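Local coordinates for protein MIPZ (PDB 2XJ9) that positions the division plane in Caulobacter crescentus as a dimeric P-loop ATPase that inhibits cell division and forms gradients through localized dimerization and nucleoid binding, at residues I7-E12 with F106-T111. The protein carries 1 engineered substitution. Residues are numbered along the deposited sequence; the frame is centred on the assembly and turned at random.
Sequences IVVGNE and FILIDT
I7, V8 and V9 run parallel to L108, I109 and D110 as adjacent strands, their axes 15° apart and 4.9 Å at closest approach. Alternating bonds fix the register: I7 N donates to I107 O, I109 N to I7 O, and V9 N to I109 O at 2.9 Å. Beyond these, V9 O accepts both a weak bond from T111 N (3.4 Å) and the T111 hydroxyl OG1 (3.1 Å), which lies in the carbonyl plane on a lone pair. With OG1 set between the backbone N and carbonyl carbon (chi1 74°), the hydroxyl faces the neighbouring strand; an alanine here would probably leave V9 O with just the weak amide bond from this segment.

Apolar side chains touch on both faces of the sheet. On one, L108 is forked between two neighbours, CD2 lying 3.8 Å from I7 CD1 and CD1 equally close to V9 CG2, while I7 CD1 also meets F106 CD1 obliquely at 4.0 Å. On the other, V8 CG2 packs against I109 CD1 at 3.9 Å.

D110 sits on the L108 face, its OD2 hydrogen-bonded to OG of S19, a magnesium ligand, and its side chain about 5 Å from the ion, consistent with a second-shell role in this P-loop fold. Helix 18-30 packs against V9 and L108, and helix 117-124 against V8 and T111. Within the parallel sheet, strand 36-40 flanks 106-110 and strand 128-134 flanks 5-9, making this pair part of its centre.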
ATOM      1  N   ILE A   7      -7.355  15.451  12.774  1.00 34.12           N
ATOM      2  CA  ILE A   7      -7.025  14.019  12.722  1.00 37.48           C
ATOM      3  C   ILE A   7      -6.125  13.659  11.545  1.00 36.75           C
ATOM      4  O   ILE A   7      -6.473  13.872  10.384  1.00 43.61           O
ATOM      5  CB  ILE A   7      -8.280  13.133  12.629  1.00 41.04           C
ATOM      6  CG1 ILE A   7      -9.211  13.418  13.819  1.00 41.27           C
ATOM      7  CG2 ILE A   7      -7.870  11.669  12.536  1.00 27.34           C
ATOM      8  CD1 ILE A   7     -10.635  12.967  13.626  1.00 25.47           C
ATOM      9  N   VAL A   8      -4.966  13.106  11.848  1.00 30.15           N
ATOM     10  CA  VAL A   8      -4.061  12.695  10.798  1.00 34.75           C
ATOM     11  C   VAL A   8      -4.013  11.188  10.676  1.00 28.84           C
ATOM     12  O   VAL A   8      -3.644  10.514  11.619  1.00 37.77           O
ATOM     13  CB  VAL A   8      -2.662  13.250  11.030  1.00 31.25           C
ATOM     14  CG1 VAL A   8      -1.642  12.416  10.300  1.00 32.78           C
ATOM     15  CG2 VAL A   8      -2.618  14.690  10.569  1.00 33.52           C
ATOM     16  N   VAL A   9      -4.412  10.671   9.517  1.00 24.11           N
ATOM     17  CA  VAL A   9      -4.358   9.238   9.246  1.00 27.39           C
ATOM     18  C   VAL A   9      -2.996   8.865   8.677  1.00 22.98           C
ATOM     19  O   VAL A   9      -2.620   9.320   7.615  1.00 24.01           O
ATOM     20  CB  VAL A   9      -5.420   8.805   8.224  1.00 25.14           C
ATOM     21  CG1 VAL A   9      -5.353   7.328   8.055  1.00 23.58           C
ATOM     22  CG2 VAL A   9      -6.813   9.237   8.654  1.00 19.76           C
ATOM     23  N   GLY A  10      -2.252   8.021   9.369  1.00 21.32           N
ATOM     24  CA  GLY A  10      -0.880   7.822   8.972  1.00 22.71           C
ATOM     25  C   GLY A  10      -0.299   6.434   9.099  1.00 25.84           C
ATOM     26  O   GLY A  10      -0.587   5.697  10.028  1.00 31.07           O
ATOM     27  N   ASN A  11       0.530   6.096   8.124  1.00 28.14           N
ATOM     28  CA  ASN A  11       1.376   4.921   8.159  1.00 26.18           C
ATOM     29  C   ASN A  11       2.264   5.021   6.932  1.00 30.52           C
ATOM     30  O   ASN A  11       1.751   5.146   5.829  1.00 33.84           O
ATOM     31  CB  ASN A  11       0.545   3.656   8.067  1.00 24.21           C
ATOM     32  CG  ASN A  11       1.307   2.420   8.512  1.00 26.85           C
ATOM     33  OD1 ASN A  11       2.531   2.397   8.534  1.00 28.52           O
ATOM     34  ND2 ASN A  11       0.577   1.383   8.870  1.00 33.05           N
ATOM     35  N   GLU A  12       3.581   5.004   7.113  1.00 22.03           N
ATOM     36  CA  GLU A  12       4.490   5.022   5.979  1.00 25.19           C
ATOM     37  C   GLU A  12       4.303   3.800   5.037  1.00 34.53           C
ATOM     38  O   GLU A  12       4.514   3.902   3.831  1.00 37.03           O
ATOM     39  CB  GLU A  12       5.932   5.094   6.470  1.00 30.78           C
ATOM     40  CG  GLU A  12       6.955   4.908   5.370  1.00 51.16           C
ATOM     41  CD  GLU A  12       8.069   5.930   5.426  1.00 46.74           C
ATOM     42  OE1 GLU A  12       8.212   6.591   6.481  1.00 32.85           O
ATOM     43  OE2 GLU A  12       8.794   6.055   4.408  1.00 53.77           O
ATOM     44  N   PHE A 106     -13.688  19.529  12.380  1.00 57.51           N
ATOM     45  CA  PHE A 106     -12.649  18.526  12.225  1.00 47.09           C
ATOM     46  C   PHE A 106     -11.893  18.729  10.931  1.00 44.45           C
ATOM     47  O   PHE A 106     -12.479  19.069   9.901  1.00 43.61           O
ATOM     48  CB  PHE A 106     -13.250  17.131  12.240  1.00 43.85           C
ATOM     49  CG  PHE A 106     -13.708  16.697  13.580  1.00 47.22           C
ATOM     50  CD1 PHE A 106     -12.800  16.208  14.507  1.00 42.85           C
ATOM     51  CD2 PHE A 106     -15.048  16.780  13.928  1.00 52.13           C
ATOM     52  CE1 PHE A 106     -13.222  15.801  15.764  1.00 51.71           C
ATOM     53  CE2 PHE A 106     -15.484  16.376  15.187  1.00 50.91           C
ATOM     54  CZ  PHE A 106     -14.570  15.885  16.106  1.00 52.60           C
ATOM     55  N   ILE A 107     -10.588  18.523  10.995  1.00 39.63           N
ATOM     56  CA  ILE A 107      -9.784  18.454   9.790  1.00 44.23           C
ATOM     57  C   ILE A 107      -9.207  17.064   9.648  1.00 40.30           C
ATOM     58  O   ILE A 107      -8.370  16.643  10.449  1.00 35.82           O
ATOM     59  CB  ILE A 107      -8.612  19.428   9.790  1.00 42.80           C
ATOM     60  CG1 ILE A 107      -9.090  20.857   9.564  1.00 38.76           C
ATOM     61  CG2 ILE A 107      -7.620  19.022   8.712  1.00 41.55           C
ATOM     62  CD1 ILE A 107      -9.948  21.385  10.669  1.00 59.42           C
ATOM     63  N   LEU A 108      -9.662  16.370   8.613  1.00 36.68           N
ATOM     64  CA  LEU A 108      -9.195  15.031   8.311  1.00 35.63           C
ATOM     65  C   LEU A 108      -8.087  15.092   7.283  1.00 36.96           C
ATOM     66  O   LEU A 108      -8.300  15.511   6.135  1.00 38.13           O
ATOM     67  CB  LEU A 108     -10.335  14.187   7.762  1.00 36.77           C
ATOM     68  CG  LEU A 108     -10.532  12.877   8.500  1.00 36.80           C
ATOM     69  CD1 LEU A 108      -9.234  12.123   8.549  1.00 41.87           C
ATOM     70  CD2 LEU A 108     -11.015  13.171   9.892  1.00 43.68           C
ATOM     71  N   ILE A 109      -6.896  14.680   7.683  1.00 32.07           N
ATOM     72  CA  ILE A 109      -5.808  14.634   6.731  1.00 35.06           C
ATOM     73  C   ILE A 109      -5.395  13.208   6.406  1.00 37.50           C
ATOM     74  O   ILE A 109      -4.980  12.454   7.300  1.00 29.10           O
ATOM     75  CB  ILE A 109      -4.615  15.380   7.249  1.00 32.27           C
ATOM     76  CG1 ILE A 109      -5.053  16.777   7.679  1.00 41.57           C
ATOM     77  CG2 ILE A 109      -3.555  15.448   6.177  1.00 32.21           C
ATOM     78  CD1 ILE A 109      -3.963  17.596   8.365  1.00 38.34           C
ATOM     79  N   ASP A 110      -5.528  12.842   5.130  1.00 27.75           N
ATOM     80  CA  ASP A 110      -5.030  11.559   4.662  1.00 28.25           C
ATOM     81  C   ASP A 110      -3.623  11.708   4.117  1.00 28.52           C
ATOM     82  O   ASP A 110      -3.373  12.574   3.289  1.00 33.69           O
ATOM     83  CB  ASP A 110      -5.923  10.991   3.573  1.00 29.93           C
ATOM     84  CG  ASP A 110      -5.548   9.564   3.214  1.00 34.63           C
ATOM     85  OD1 ASP A 110      -4.513   9.061   3.713  1.00 38.04           O
ATOM     86  OD2 ASP A 110      -6.278   8.951   2.420  1.00 32.77           O
ATOM     87  N   THR A 111      -2.700  10.866   4.567  1.00 25.28           N
ATOM     88  CA  THR A 111      -1.324  10.985   4.092  1.00 34.45           C
ATOM     89  C   THR A 111      -0.931   9.815   3.194  1.00 32.43           C
ATOM     90  O   THR A 111      -1.633   8.808   3.154  1.00 32.70           O
ATOM     91  CB  THR A 111      -0.310  11.215   5.249  1.00 26.91           C
ATOM     92  OG1 THR A 111      -0.120  10.009   5.987  1.00 34.20           O
ATOM     93  CG2 THR A 111      -0.822  12.264   6.168  1.00 26.33           C
TER